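Local atomic coordinates of outer membrane protein YopM (Yersinia pestis, PDB entry 1JL5), a protein that acts as a leucine-rich repeat virulence effector, probably altering host cell physiology so that the bacterium survives in host tissues. Residues L239-A244 and L259-V264; L272-Q277 and L292-P297; Q277-L282 and P297-L302. One frame throughout, in Å; residues are numbered along the deposited sequence.

Interaction 1 of 3, residues L239-A244 and L259-V264; sequences LTTIYA and LEALNV
I242 is held through both its backbone N and its O, the N donating to A261 O and the O accepting from N263 N at 2.7 Å, in a parallel pairing of strands 241-243 and 261-263, whose axes run 5° apart; A244 N then donates to N263 O. At the entry to the strands T240 O is gripped twice: A261 N arrives nearly along the C=O axis, while E260 N, 2.6 Å from T240 O, comes in from the flank at a C=O...N angle of 124°.

The pairing joins consecutive turns of the leucine-rich repeat solenoid, LRR 9 and LRR 10, with T241, Y243, A261 and N263 on one face of the sheet and I242 and L262 on the buried one. On the first face, N263 CB sits 3.5 Å from the centroid of the Y243 ring, almost on the normal, as a CH-pi contact. A water bridges Y243 OH and N263 ND2, whereas N263 OD1 accepts from R265 N.

Apolar contacts fill the other face. L259 CD1 approaches I242 CG1 to 3.6 Å, the two side chains crossing at about a right angle; L262, with CG anti to the backbone N (chi1 177°), lies alongside I242 and brings CD1 to 3.7 Å from I242 CB.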
loop_
_atom_site.group_PDB
_atom_site.type_symbol
_atom_site.label_atom_id
_atom_site.label_comp_id
_atom_site.label_asym_id
_atom_site.label_seq_id
_atom_site.Cartn_x
_atom_site.Cartn_y
_atom_site.Cartn_z
ATOM N N LEU A 239 -36.065 2.928 2.220
ATOM C CA LEU A 239 -34.759 2.532 1.729
ATOM C C LEU A 239 -33.826 3.721 1.886
ATOM O O LEU A 239 -33.928 4.708 1.165
ATOM C CB LEU A 239 -34.848 2.106 0.266
ATOM C CG LEU A 239 -33.577 1.494 -0.322
ATOM C CD1 LEU A 239 -33.007 0.443 0.629
ATOM C CD2 LEU A 239 -33.905 0.877 -1.669
ATOM N N THR A 240 -32.918 3.630 2.846
ATOM C CA THR A 240 -32.001 4.725 3.099
ATOM C C THR A 240 -30.588 4.384 2.681
ATOM O O THR A 240 -29.740 5.261 2.549
ATOM C CB THR A 240 -32.010 5.089 4.572
ATOM O OG1 THR A 240 -31.795 3.906 5.345
ATOM C CG2 THR A 240 -33.354 5.704 4.953
ATOM N N THR A 241 -30.329 3.103 2.474
ATOM C CA THR A 241 -29.004 2.700 2.065
ATOM C C THR A 241 -29.017 1.811 0.857
ATOM O O THR A 241 -29.677 0.778 0.829
ATOM C CB THR A 241 -28.259 1.971 3.183
ATOM O OG1 THR A 241 -27.934 2.907 4.213
ATOM C CG2 THR A 241 -26.972 1.347 2.647
ATOM N N ILE A 242 -28.285 2.233 -0.157
ATOM C CA ILE A 242 -28.174 1.441 -1.356
ATOM C C ILE A 242 -26.719 1.335 -1.715
ATOM O O ILE A 242 -26.048 2.338 -1.929
ATOM C CB ILE A 242 -28.880 2.062 -2.565
ATOM C CG1 ILE A 242 -30.391 2.042 -2.370
ATOM C CG2 ILE A 242 -28.502 1.278 -3.833
ATOM C CD1 ILE A 242 -31.124 2.719 -3.503
ATOM N N TYR A 243 -26.236 0.106 -1.749
ATOM C CA TYR A 243 -24.878 -0.172 -2.154
ATOM C C TYR A 243 -25.090 -1.015 -3.379
ATOM O O TYR A 243 -25.646 -2.107 -3.298
ATOM C CB TYR A 243 -24.131 -0.964 -1.084
ATOM C CG TYR A 243 -23.411 -0.073 -0.109
ATOM C CD1 TYR A 243 -24.092 0.925 0.580
ATOM C CD2 TYR A 243 -22.044 -0.210 0.107
ATOM C CE1 TYR A 243 -23.434 1.767 1.458
ATOM C CE2 TYR A 243 -21.369 0.631 0.987
ATOM C CZ TYR A 243 -22.073 1.618 1.658
ATOM O OH TYR A 243 -21.419 2.468 2.518
ATOM N N ALA A 244 -24.697 -0.478 -4.523
ATOM C CA ALA A 244 -24.834 -1.189 -5.783
ATOM C C ALA A 244 -23.532 -0.954 -6.522
ATOM O O ALA A 244 -23.474 -0.922 -7.750
ATOM C CB ALA A 244 -26.014 -0.645 -6.570
ATOM N N LEU A 259 -33.401 8.207 0.598
ATOM C CA LEU A 259 -32.096 7.583 0.515
ATOM C C LEU A 259 -31.092 8.431 1.274
ATOM O O LEU A 259 -31.053 9.651 1.125
ATOM C CB LEU A 259 -31.660 7.462 -0.941
ATOM C CG LEU A 259 -30.406 6.613 -1.140
ATOM C CD1 LEU A 259 -30.698 5.184 -0.698
ATOM C CD2 LEU A 259 -29.995 6.650 -2.600
ATOM N N GLU A 260 -30.277 7.784 2.092
ATOM C CA GLU A 260 -29.272 8.503 2.864
ATOM C C GLU A 260 -27.878 8.140 2.404
ATOM O O GLU A 260 -26.974 8.972 2.382
ATOM C CB GLU A 260 -29.402 8.157 4.334
ATOM C CG GLU A 260 -30.645 8.706 4.980
ATOM C CD GLU A 260 -30.860 8.125 6.348
ATOM O OE1 GLU A 260 -29.862 7.936 7.070
ATOM O OE2 GLU A 260 -32.023 7.865 6.705
ATOM N N ALA A 261 -27.705 6.877 2.054
ATOM C CA ALA A 261 -26.410 6.407 1.622
ATOM C C ALA A 261 -26.533 5.716 0.290
ATOM O O ALA A 261 -27.310 4.775 0.121
ATOM C CB ALA A 261 -25.820 5.453 2.660
ATOM N N LEU A 262 -25.771 6.209 -0.668
ATOM C CA LEU A 262 -25.780 5.624 -1.983
ATOM C C LEU A 262 -24.354 5.347 -2.378
ATOM O O LEU A 262 -23.544 6.259 -2.518
ATOM C CB LEU A 262 -26.413 6.564 -3.006
ATOM C CG LEU A 262 -26.374 6.028 -4.437
ATOM C CD1 LEU A 262 -27.139 4.718 -4.517
ATOM C CD2 LEU A 262 -26.955 7.053 -5.386
ATOM N N ASN A 263 -24.036 4.074 -2.512
ATOM C CA ASN A 263 -22.715 3.714 -2.946
ATOM C C ASN A 263 -22.921 2.960 -4.237
ATOM O O ASN A 263 -23.469 1.865 -4.246
ATOM C CB ASN A 263 -22.007 2.813 -1.948
ATOM C CG ASN A 263 -20.592 2.533 -2.362
ATOM O OD1 ASN A 263 -20.295 2.442 -3.554
ATOM N ND2 ASN A 263 -19.706 2.395 -1.394
ATOM N N VAL A 264 -22.516 3.576 -5.335
ATOM C CA VAL A 264 -22.641 2.940 -6.631
ATOM C C VAL A 264 -21.261 3.007 -7.235
ATOM O O VAL A 264 -21.086 3.139 -8.443
ATOM C CB VAL A 264 -23.643 3.669 -7.515
ATOM C CG1 VAL A 264 -25.041 3.387 -7.017
ATOM C CG2 VAL A 264 -23.351 5.159 -7.506
HETATM O O HOH W 1 -18.974 2.617 1.380
#

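Interaction 2 of 3, residues L272-Q277 and L292-P297; sequences LPELPQ and LSELPP. With CA (calcium ion), chain E.
The backbones of E274-Q277 and E294-P297 run in nearly the same direction, 18° apart, and they are joined through side chains and a calcium ion instead of strand pairing. E274 and E294 each chelate this ion with both carboxylate oxygens. E294 binds nearly evenly, OE1 at 2.2 Å and OE2 at 2.4 Å from the calcium, while E274 is lopsided, with OE1 at 2.4 Å and OE2 at 2.8 Å. Two waters bring the coordinating oxygens to six. The carboxylate planes stand 76° apart, and E274 OE2 lies 3.0 Å from E294 OE1, a closeness of two acceptors that the shared cation probably makes tolerable. The E274 chain is bent at chi2 (-58°), which turns CD back from the extended course, whereas the E294 chain is extended beyond CG. A further water accepts from L275 N and probably donates to E294 OE1, linking a calcium ligand to the backbone of the other segment.

The two segments are equivalent loops of successive leucine-rich repeats, LRR 10 and LRR 11, each carrying a glutamate, a leucine and a proline in the same order, so the ion staples neighbouring turns of the solenoid at its surface. Beneath it, L275 and P296 pack obliquely: L275 CD1 is 3.3 Å from P296 CD and L275 CB 3.4 Å from P296 CG, both tighter than usual van der Waals contact. Farther along, the Q277 side chain crosses the P297 ring at about a right angle, its CG 3.7 Å from P297 CD. L275 also meets L282 of the strand that follows.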
loop_
_atom_site.group_PDB
_atom_site.type_symbol
_atom_site.label_atom_id
_atom_site.label_comp_id
_atom_site.label_asym_id
_atom_site.label_seq_id
_atom_site.Cartn_x
_atom_site.Cartn_y
_atom_site.Cartn_z
ATOM N N LEU A 272 -26.645 10.997 -12.292
ATOM C CA LEU A 272 -27.354 10.491 -11.150
ATOM C C LEU A 272 -28.740 11.068 -11.240
ATOM O O LEU A 272 -28.925 12.175 -11.745
ATOM C CB LEU A 272 -26.702 10.982 -9.867
ATOM C CG LEU A 272 -25.346 10.370 -9.547
ATOM C CD1 LEU A 272 -24.703 11.139 -8.401
ATOM C CD2 LEU A 272 -25.543 8.901 -9.205
ATOM N N PRO A 273 -29.745 10.313 -10.790
ATOM C CA PRO A 273 -31.085 10.889 -10.863
ATOM C C PRO A 273 -31.092 11.958 -9.786
ATOM O O PRO A 273 -30.100 12.128 -9.077
ATOM C CB PRO A 273 -31.991 9.706 -10.520
ATOM C CG PRO A 273 -31.127 8.854 -9.642
ATOM C CD PRO A 273 -29.781 8.921 -10.315
ATOM N N GLU A 274 -32.181 12.696 -9.664
ATOM C CA GLU A 274 -32.233 13.699 -8.623
ATOM C C GLU A 274 -31.852 12.994 -7.336
ATOM O O GLU A 274 -32.317 11.894 -7.056
ATOM C CB GLU A 274 -33.637 14.287 -8.519
ATOM C CG GLU A 274 -33.825 15.485 -9.417
ATOM C CD GLU A 274 -32.828 16.571 -9.107
ATOM O OE1 GLU A 274 -32.611 16.855 -7.910
ATOM O OE2 GLU A 274 -32.265 17.145 -10.058
ATOM N N LEU A 275 -30.990 13.619 -6.556
ATOM C CA LEU A 275 -30.558 13.002 -5.326
ATOM C C LEU A 275 -31.421 13.385 -4.145
ATOM O O LEU A 275 -31.668 14.561 -3.897
ATOM C CB LEU A 275 -29.110 13.376 -5.037
ATOM C CG LEU A 275 -28.125 12.864 -6.086
ATOM C CD1 LEU A 275 -26.724 13.350 -5.745
ATOM C CD2 LEU A 275 -28.182 11.338 -6.133
ATOM N N PRO A 276 -31.912 12.385 -3.405
ATOM C CA PRO A 276 -32.740 12.703 -2.246
ATOM C C PRO A 276 -31.929 13.621 -1.349
ATOM O O PRO A 276 -30.725 13.433 -1.178
ATOM C CB PRO A 276 -32.976 11.336 -1.617
ATOM C CG PRO A 276 -33.035 10.441 -2.827
ATOM C CD PRO A 276 -31.861 10.932 -3.638
ATOM N N GLN A 277 -32.582 14.624 -0.782
ATOM C CA GLN A 277 -31.886 15.550 0.088
ATOM C C GLN A 277 -31.478 14.861 1.367
ATOM O O GLN A 277 -30.710 15.391 2.157
ATOM C CB GLN A 277 -32.776 16.738 0.386
ATOM C CG GLN A 277 -33.022 17.569 -0.840
ATOM C CD GLN A 277 -34.136 18.540 -0.630
ATOM O OE1 GLN A 277 -34.082 19.370 0.276
ATOM N NE2 GLN A 277 -35.167 18.443 -1.459
ATOM N N LEU A 292 -19.985 16.725 -11.437
ATOM C CA LEU A 292 -21.094 16.546 -10.526
ATOM C C LEU A 292 -21.771 17.899 -10.550
ATOM O O LEU A 292 -21.240 18.881 -10.041
ATOM C CB LEU A 292 -20.599 16.194 -9.124
ATOM C CG LEU A 292 -19.958 14.806 -9.051
ATOM C CD1 LEU A 292 -19.455 14.541 -7.640
ATOM C CD2 LEU A 292 -20.985 13.750 -9.468
ATOM N N SER A 293 -22.932 17.946 -11.186
ATOM C CA SER A 293 -23.679 19.183 -11.325
ATOM C C SER A 293 -24.375 19.564 -10.033
ATOM O O SER A 293 -24.545 20.742 -9.735
ATOM C CB SER A 293 -24.710 19.033 -12.440
ATOM O OG SER A 293 -25.583 17.954 -12.164
ATOM N N GLU A 294 -24.769 18.557 -9.265
ATOM C CA GLU A 294 -25.464 18.788 -8.010
ATOM C C GLU A 294 -25.064 17.803 -6.944
ATOM O O GLU A 294 -24.707 16.658 -7.223
ATOM C CB GLU A 294 -26.973 18.637 -8.176
ATOM C CG GLU A 294 -27.654 19.621 -9.066
ATOM C CD GLU A 294 -29.154 19.501 -8.943
ATOM O OE1 GLU A 294 -29.673 18.377 -9.133
ATOM O OE2 GLU A 294 -29.801 20.526 -8.646
ATOM N N LEU A 295 -25.168 18.256 -5.707
ATOM C CA LEU A 295 -24.879 17.413 -4.575
ATOM C C LEU A 295 -25.978 17.661 -3.576
ATOM O O LEU A 295 -26.452 18.783 -3.428
ATOM C CB LEU A 295 -23.520 17.758 -3.978
ATOM C CG LEU A 295 -22.364 17.352 -4.889
ATOM C CD1 LEU A 295 -21.055 17.758 -4.249
ATOM C CD2 LEU A 295 -22.418 15.843 -5.133
ATOM N N PRO A 296 -26.434 16.602 -2.907
ATOM C CA PRO A 296 -27.495 16.741 -1.912
ATOM C C PRO A 296 -27.048 17.824 -0.921
ATOM O O PRO A 296 -25.873 17.905 -0.569
ATOM C CB PRO A 296 -27.553 15.350 -1.296
ATOM C CG PRO A 296 -27.176 14.466 -2.432
ATOM C CD PRO A 296 -26.016 15.198 -3.045
ATOM N N PRO A 297 -27.983 18.661 -0.456
ATOM C CA PRO A 297 -27.684 19.745 0.484
ATOM C C PRO A 297 -27.176 19.308 1.851
ATOM O O PRO A 297 -26.569 20.098 2.571
ATOM C CB PRO A 297 -29.018 20.479 0.579
ATOM C CG PRO A 297 -29.989 19.353 0.500
ATOM C CD PRO A 297 -29.437 18.522 -0.641
HETATM CA CA CA E . -31.512 18.933 -8.109
HETATM O O HOH W 2 -29.843 15.921 -7.415
HETATM O O HOH W 3 -31.746 19.867 -10.548
HETATM O O HOH W 4 -33.766 19.696 -7.933
#

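Interaction 3 of 3, residues Q277-L282 and P297-L302; sequences QSLTFL and PNLYYL
The rings of F281 and Y301 form an offset stack, with centroids 4.3 Å apart and planes 15° from parallel. Y301 CD2 lies over one face of the F281 ring, offset toward its rim, and in return F281 CE2 lies over a face of the Y301 ring, 3.3 Å from Y301 CD2. The two side chains run side by side, each with CG anti to the backbone N (chi1 177° in F281), so both CG atoms leave their strands in the same direction. The Y301 hydroxyl pairs with N303 ND2. The Y300 ring has N298 O 3.9 Å above one face, offset toward the rim, and it lies beside T280, whose CB approaches Y300 CD2 obliquely to 3.5 Å. Y300 and N298 also pack against a second subunit, Y300 on N80 and N298 on Q57 of that chain.

Here the concave-side strands of neighbouring leucine-rich repeats, 281-283 and 301-303, pair in parallel. T280 O takes two donors: Y301 N nearly in line with the carbonyl, and Y300 N, 2.6 Å from T280 O, from the flank. L282 N then donates to Y301 O. Away from the aromatic face, L282 and L302 lie alongside each other with L282 CD2 3.8 Å from L302 CD1, and L299 CD1 reaches L282 CB at 3.6 Å; these leucines belong to the buried interior of the solenoid.

Before the strands begin, N298 ND2 donates to Q277 O at 2.6 Å, the donor tilted 34° from the carbonyl plane. The same ND2 donates to a water that in turn donates to Q277 OE1, so the two side-chain amides are bridged at the surface.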
loop_
_atom_site.group_PDB
_atom_site.type_symbol
_atom_site.label_atom_id
_atom_site.label_comp_id
_atom_site.label_asym_id
_atom_site.label_seq_id
_atom_site.Cartn_x
_atom_site.Cartn_y
_atom_site.Cartn_z
ATOM N N GLN A 277 -32.582 14.624 -0.782
ATOM C CA GLN A 277 -31.886 15.550 0.088
ATOM C C GLN A 277 -31.478 14.861 1.367
ATOM O O GLN A 277 -30.710 15.391 2.157
ATOM C CB GLN A 277 -32.776 16.738 0.386
ATOM C CG GLN A 277 -33.022 17.569 -0.840
ATOM C CD GLN A 277 -34.136 18.540 -0.630
ATOM O OE1 GLN A 277 -34.082 19.370 0.276
ATOM N NE2 GLN A 277 -35.167 18.443 -1.459
ATOM N N SER A 278 -32.007 13.666 1.568
ATOM C CA SER A 278 -31.676 12.889 2.747
ATOM C C SER A 278 -30.312 12.236 2.539
ATOM O O SER A 278 -29.733 11.678 3.466
ATOM C CB SER A 278 -32.726 11.811 2.952
ATOM O OG SER A 278 -32.993 11.160 1.721
ATOM N N LEU A 279 -29.801 12.311 1.314
ATOM C CA LEU A 279 -28.520 11.691 0.995
ATOM C C LEU A 279 -27.373 12.377 1.710
ATOM O O LEU A 279 -27.073 13.546 1.463
ATOM C CB LEU A 279 -28.279 11.720 -0.512
ATOM C CG LEU A 279 -27.278 10.688 -1.027
ATOM C CD1 LEU A 279 -27.795 9.284 -0.724
ATOM C CD2 LEU A 279 -27.081 10.873 -2.522
ATOM N N THR A 280 -26.727 11.638 2.599
ATOM C CA THR A 280 -25.610 12.168 3.363
ATOM C C THR A 280 -24.334 11.451 2.969
ATOM O O THR A 280 -23.232 11.942 3.204
ATOM C CB THR A 280 -25.828 11.950 4.852
ATOM O OG1 THR A 280 -26.044 10.555 5.082
ATOM C CG2 THR A 280 -27.044 12.733 5.334
ATOM N N PHE A 281 -24.493 10.279 2.371
ATOM C CA PHE A 281 -23.354 9.485 1.957
ATOM C C PHE A 281 -23.509 9.131 0.495
ATOM O O PHE A 281 -24.444 8.433 0.101
ATOM C CB PHE A 281 -23.263 8.216 2.806
ATOM C CG PHE A 281 -22.156 7.293 2.397
ATOM C CD1 PHE A 281 -22.242 6.555 1.219
ATOM C CD2 PHE A 281 -21.012 7.173 3.181
ATOM C CE1 PHE A 281 -21.206 5.713 0.827
ATOM C CE2 PHE A 281 -19.970 6.332 2.798
ATOM C CZ PHE A 281 -20.068 5.601 1.618
ATOM N N LEU A 282 -22.582 9.615 -0.312
ATOM C CA LEU A 282 -22.641 9.344 -1.726
ATOM C C LEU A 282 -21.300 8.888 -2.260
ATOM O O LEU A 282 -20.310 9.609 -2.207
ATOM C CB LEU A 282 -23.088 10.592 -2.477
ATOM C CG LEU A 282 -23.188 10.468 -3.996
ATOM C CD1 LEU A 282 -24.190 9.383 -4.365
ATOM C CD2 LEU A 282 -23.600 11.805 -4.575
ATOM N N PRO A 297 -27.983 18.661 -0.456
ATOM C CA PRO A 297 -27.684 19.745 0.484
ATOM C C PRO A 297 -27.176 19.308 1.851
ATOM O O PRO A 297 -26.569 20.098 2.571
ATOM C CB PRO A 297 -29.018 20.479 0.579
ATOM C CG PRO A 297 -29.989 19.353 0.500
ATOM C CD PRO A 297 -29.437 18.522 -0.641
ATOM N N ASN A 298 -27.427 18.055 2.206
ATOM C CA ASN A 298 -27.006 17.536 3.499
ATOM C C ASN A 298 -25.964 16.443 3.365
ATOM O O ASN A 298 -25.750 15.662 4.288
ATOM C CB ASN A 298 -28.219 16.989 4.242
ATOM C CG ASN A 298 -29.377 17.951 4.224
ATOM O OD1 ASN A 298 -29.243 19.097 4.653
ATOM N ND2 ASN A 298 -30.520 17.501 3.711
ATOM N N LEU A 299 -25.320 16.385 2.210
ATOM C CA LEU A 299 -24.311 15.368 1.981
ATOM C C LEU A 299 -23.158 15.554 2.958
ATOM O O LEU A 299 -22.621 16.650 3.090
ATOM C CB LEU A 299 -23.786 15.470 0.549
ATOM C CG LEU A 299 -23.073 14.234 0.010
ATOM C CD1 LEU A 299 -24.082 13.100 -0.159
ATOM C CD2 LEU A 299 -22.422 14.568 -1.319
ATOM N N TYR A 300 -22.789 14.486 3.656
ATOM C CA TYR A 300 -21.670 14.556 4.586
ATOM C C TYR A 300 -20.456 13.984 3.887
ATOM O O TYR A 300 -19.331 14.456 4.044
ATOM C CB TYR A 300 -21.901 13.689 5.820
ATOM C CG TYR A 300 -22.963 14.163 6.771
ATOM C CD1 TYR A 300 -23.058 15.507 7.135
ATOM C CD2 TYR A 300 -23.835 13.252 7.368
ATOM C CE1 TYR A 300 -23.992 15.928 8.072
ATOM C CE2 TYR A 300 -24.768 13.660 8.300
ATOM C CZ TYR A 300 -24.842 14.995 8.650
ATOM O OH TYR A 300 -25.769 15.386 9.579
ATOM N N TYR A 301 -20.707 12.942 3.114
ATOM C CA TYR A 301 -19.646 12.237 2.440
ATOM C C TYR A 301 -19.853 12.100 0.958
ATOM O O TYR A 301 -20.884 11.633 0.490
ATOM C CB TYR A 301 -19.511 10.848 3.048
ATOM C CG TYR A 301 -18.537 9.936 2.348
ATOM C CD1 TYR A 301 -17.200 9.880 2.737
ATOM C CD2 TYR A 301 -18.964 9.091 1.327
ATOM C CE1 TYR A 301 -16.314 8.996 2.129
ATOM C CE2 TYR A 301 -18.086 8.205 0.714
ATOM C CZ TYR A 301 -16.765 8.160 1.122
ATOM O OH TYR A 301 -15.904 7.261 0.534
ATOM N N LEU A 302 -18.848 12.514 0.216
ATOM C CA LEU A 302 -18.907 12.383 -1.205
ATOM C C LEU A 302 -17.613 11.754 -1.651
ATOM O O LEU A 302 -16.525 12.276 -1.402
ATOM C CB LEU A 302 -19.071 13.729 -1.896
ATOM C CG LEU A 302 -18.900 13.591 -3.417
ATOM C CD1 LEU A 302 -19.920 12.603 -3.969
ATOM C CD2 LEU A 302 -19.055 14.940 -4.086
HETATM O O HOH W 5 -32.545 19.702 2.818
#

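From the N terminus, interaction 1 comes first, the 14 residues between 239-244 and 259-264 making one solenoid turn. It closes before interactions 2 and 3 open, so it is in series with both. Each of those closes a turn of the same length. Interactions 2 and 3 cross: their segments alternate along the chain and share Q277 and P297, where the calcium-bound loops run on into the next strands. Strand 261-263 is followed by 281-283, its neighbour in the parallel array, and interactions 1 and 3 meet there through E260 O with T280 N and L259 O with S278 OG. Interaction 2 joins the loops; L275 and P296 touch L282 and L279 of interaction 3.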